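Nucleoporin 53 (Pichia guilliermondii, PDB 3P3D) probably serves as a structural component of the nuclear pore complex, the piece described here being its RNA recognition motif (RRM) domain. Local coordinates at residues A[22-27]-A[38-43]. Numbering follows the deposited sequence.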
loop_
_atom_site.group_PDB
_atom_site.type_symbol
_atom_site.label_atom_id
_atom_site.label_comp_id
_atom_site.label_asym_id
_atom_site.label_seq_id
_atom_site.Cartn_x
_atom_site.Cartn_y
_atom_site.Cartn_z
ATOM N N GLN A 22 -9.207 -0.725 4.889
ATOM C CA GLN A 22 -10.006 -0.458 3.698
ATOM C C GLN A 22 -9.085 -0.131 2.523
ATOM O O GLN A 22 -9.380 -0.488 1.367
ATOM C CB GLN A 22 -10.977 0.709 3.922
ATOM C CG GLN A 22 -11.987 0.531 5.068
ATOM C CD GLN A 22 -12.869 1.774 5.271
ATOM O OE1 GLN A 22 -13.502 2.266 4.319
ATOM N NE2 GLN A 22 -12.887 2.305 6.501
ATOM N N VAL A 23 -7.971 0.543 2.831
ATOM C CA VAL A 23 -7.029 1.001 1.807
ATOM C C VAL A 23 -6.244 -0.184 1.290
ATOM O O VAL A 23 -6.094 -0.359 0.086
ATOM C CB VAL A 23 -6.055 2.056 2.344
ATOM C CG1 VAL A 23 -4.986 2.346 1.304
ATOM C CG2 VAL A 23 -6.808 3.346 2.750
ATOM N N ILE A 24 -5.776 -1.022 2.213
ATOM C CA ILE A 24 -5.023 -2.217 1.843
ATOM C C ILE A 24 -5.923 -3.082 0.989
ATOM O O ILE A 24 -5.530 -3.527 -0.070
ATOM C CB ILE A 24 -4.503 -2.976 3.100
ATOM C CG1 ILE A 24 -3.428 -2.139 3.809
ATOM C CG2 ILE A 24 -3.880 -4.347 2.725
ATOM C CD1 ILE A 24 -3.173 -2.552 5.279
ATOM N N ALA A 25 -7.157 -3.277 1.436
ATOM C CA ALA A 25 -8.114 -4.085 0.703
ATOM C C ALA A 25 -8.314 -3.570 -0.713
ATOM O O ALA A 25 -8.335 -4.338 -1.682
ATOM C CB ALA A 25 -9.435 -4.112 1.437
ATOM N N TYR A 26 -8.467 -2.261 -0.837
ATOM C CA TYR A 26 -8.633 -1.673 -2.148
ATOM C C TYR A 26 -7.413 -2.004 -3.011
ATOM O O TYR A 26 -7.563 -2.397 -4.167
ATOM C CB TYR A 26 -8.859 -0.165 -2.017
ATOM C CG TYR A 26 -8.857 0.591 -3.319
ATOM C CD1 TYR A 26 -9.963 0.563 -4.174
ATOM C CD2 TYR A 26 -7.762 1.344 -3.686
ATOM C CE1 TYR A 26 -9.961 1.275 -5.377
ATOM C CE2 TYR A 26 -7.745 2.055 -4.866
ATOM C CZ TYR A 26 -8.837 2.027 -5.701
ATOM O OH TYR A 26 -8.777 2.748 -6.869
ATOM N N PHE A 27 -6.203 -1.896 -2.448
ATOM C CA PHE A 27 -5.012 -2.104 -3.279
ATOM C C PHE A 27 -4.770 -3.554 -3.738
ATOM O O PHE A 27 -3.968 -3.785 -4.650
ATOM C CB PHE A 27 -3.780 -1.480 -2.644
ATOM C CG PHE A 27 -3.687 -0.018 -2.918
ATOM C CD1 PHE A 27 -4.389 0.887 -2.135
ATOM C CD2 PHE A 27 -2.977 0.448 -3.999
ATOM C CE1 PHE A 27 -4.374 2.226 -2.413
ATOM C CE2 PHE A 27 -2.960 1.786 -4.288
ATOM C CZ PHE A 27 -3.655 2.684 -3.489
ATOM N N GLU A 38 -3.877 -8.825 7.851
ATOM C CA GLU A 38 -5.039 -9.510 8.384
ATOM C C GLU A 38 -6.242 -9.442 7.439
ATOM O O GLU A 38 -6.924 -10.426 7.233
ATOM C CB GLU A 38 -5.405 -8.930 9.765
ATOM N N VAL A 39 -6.480 -8.282 6.838
ATOM C CA VAL A 39 -7.646 -8.122 5.974
ATOM C C VAL A 39 -7.543 -8.874 4.665
ATOM O O VAL A 39 -8.538 -9.009 3.987
ATOM C CB VAL A 39 -7.941 -6.637 5.675
ATOM C CG1 VAL A 39 -6.915 -6.063 4.656
ATOM C CG2 VAL A 39 -9.401 -6.479 5.213
ATOM N N LEU A 40 -6.356 -9.360 4.300
ATOM C CA LEU A 40 -6.192 -10.152 3.083
ATOM C C LEU A 40 -6.179 -11.647 3.329
ATOM O O LEU A 40 -6.003 -12.429 2.391
ATOM C CB LEU A 40 -4.892 -9.798 2.391
ATOM C CG LEU A 40 -4.661 -8.330 2.083
ATOM C CD1 LEU A 40 -3.321 -8.202 1.364
ATOM C CD2 LEU A 40 -5.820 -7.744 1.274
ATOM N N ARG A 41 -6.382 -12.049 4.581
ATOM C CA ARG A 41 -6.113 -13.430 4.981
ATOM C C ARG A 41 -7.268 -14.335 4.574
ATOM O O ARG A 41 -8.421 -14.088 4.918
ATOM C CB ARG A 41 -5.847 -13.509 6.489
ATOM C CG ARG A 41 -4.785 -14.509 6.892
ATOM C CD ARG A 41 -4.346 -14.238 8.340
ATOM N NE ARG A 41 -3.268 -13.248 8.441
ATOM C CZ ARG A 41 -3.072 -12.443 9.489
ATOM N NH1 ARG A 41 -3.900 -12.464 10.532
ATOM N NH2 ARG A 41 -2.062 -11.578 9.490
ATOM N N LYS A 42 -6.927 -15.372 3.818
ATOM C CA LYS A 42 -7.858 -16.405 3.387
ATOM C C LYS A 42 -8.058 -17.451 4.512
ATOM O O LYS A 42 -7.494 -17.314 5.596
ATOM C CB LYS A 42 -7.281 -17.072 2.124
ATOM C CG LYS A 42 -7.113 -16.114 0.927
ATOM C CD LYS A 42 -6.128 -16.642 -0.122
ATOM C CE LYS A 42 -6.352 -16.091 -1.546
ATOM N NZ LYS A 42 -6.432 -14.604 -1.660
ATOM N N PRO A 43 -8.936 -18.445 4.294
ATOM C CA PRO A 43 -8.793 -19.746 4.964
ATOM C C PRO A 43 -9.173 -20.946 4.062
ATOM O O PRO A 43 -8.295 -21.609 3.484
ATOM C CB PRO A 43 -9.786 -19.622 6.123
ATOM C CG PRO A 43 -10.859 -18.610 5.598
ATOM C CD PRO A 43 -10.359 -18.080 4.247
#
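Ile24 meets both Val39 and Leu40 chiefly through one methyl, CG2. With CG2 anti to the backbone N, the methyl projects from the helix toward the loop. Val39 CG1 comes within 4.0 Å of Ile24 CG2. With chi1 at 75°, CG1 of Val39 sits between its backbone N and carbonyl carbon and is the methyl that meets Ile24, while CG2 faces Ala25 CB. Leu40 presents its whole branch point to the same Ile24 methyl: its CG lies 4.1 Å from Ile24 CG2, and CD1 and CD2 are almost as near. The side chains of Ile24 and Leu40 cross at about a right angle. Ile24 is buried, and this is the tightly packed part of the contact.

The looser side is at Ala25. Its CB reaches Val39 CG2 only at 4.5 Å, and its CA is 4.4 Å from Leu40 CD2. Val39 is exposed overall and bridges the two parts. No hydrogen bond joins the two segments, and 157 Å² is buried in total. The side chains meet by apolar packing alone; Ala25 N merely lies 4.3 Å from Val39 CG1. A salt bridge from Arg41 NE to Asp36 OD1 closes back over the 3-10 turn, with Glu38 CA over one face of the guanidinium.

Phe37 also touches Ile24. Gln28 and Ile33 touch Leu40, so the loop folds back on itself as it lies against helix 20-27, the first helix of the RRM fold. From the same helix, Val23 and Phe27 pack on strand 9-13, and Phe27 also reaches strand 89-95 of the antiparallel sheet.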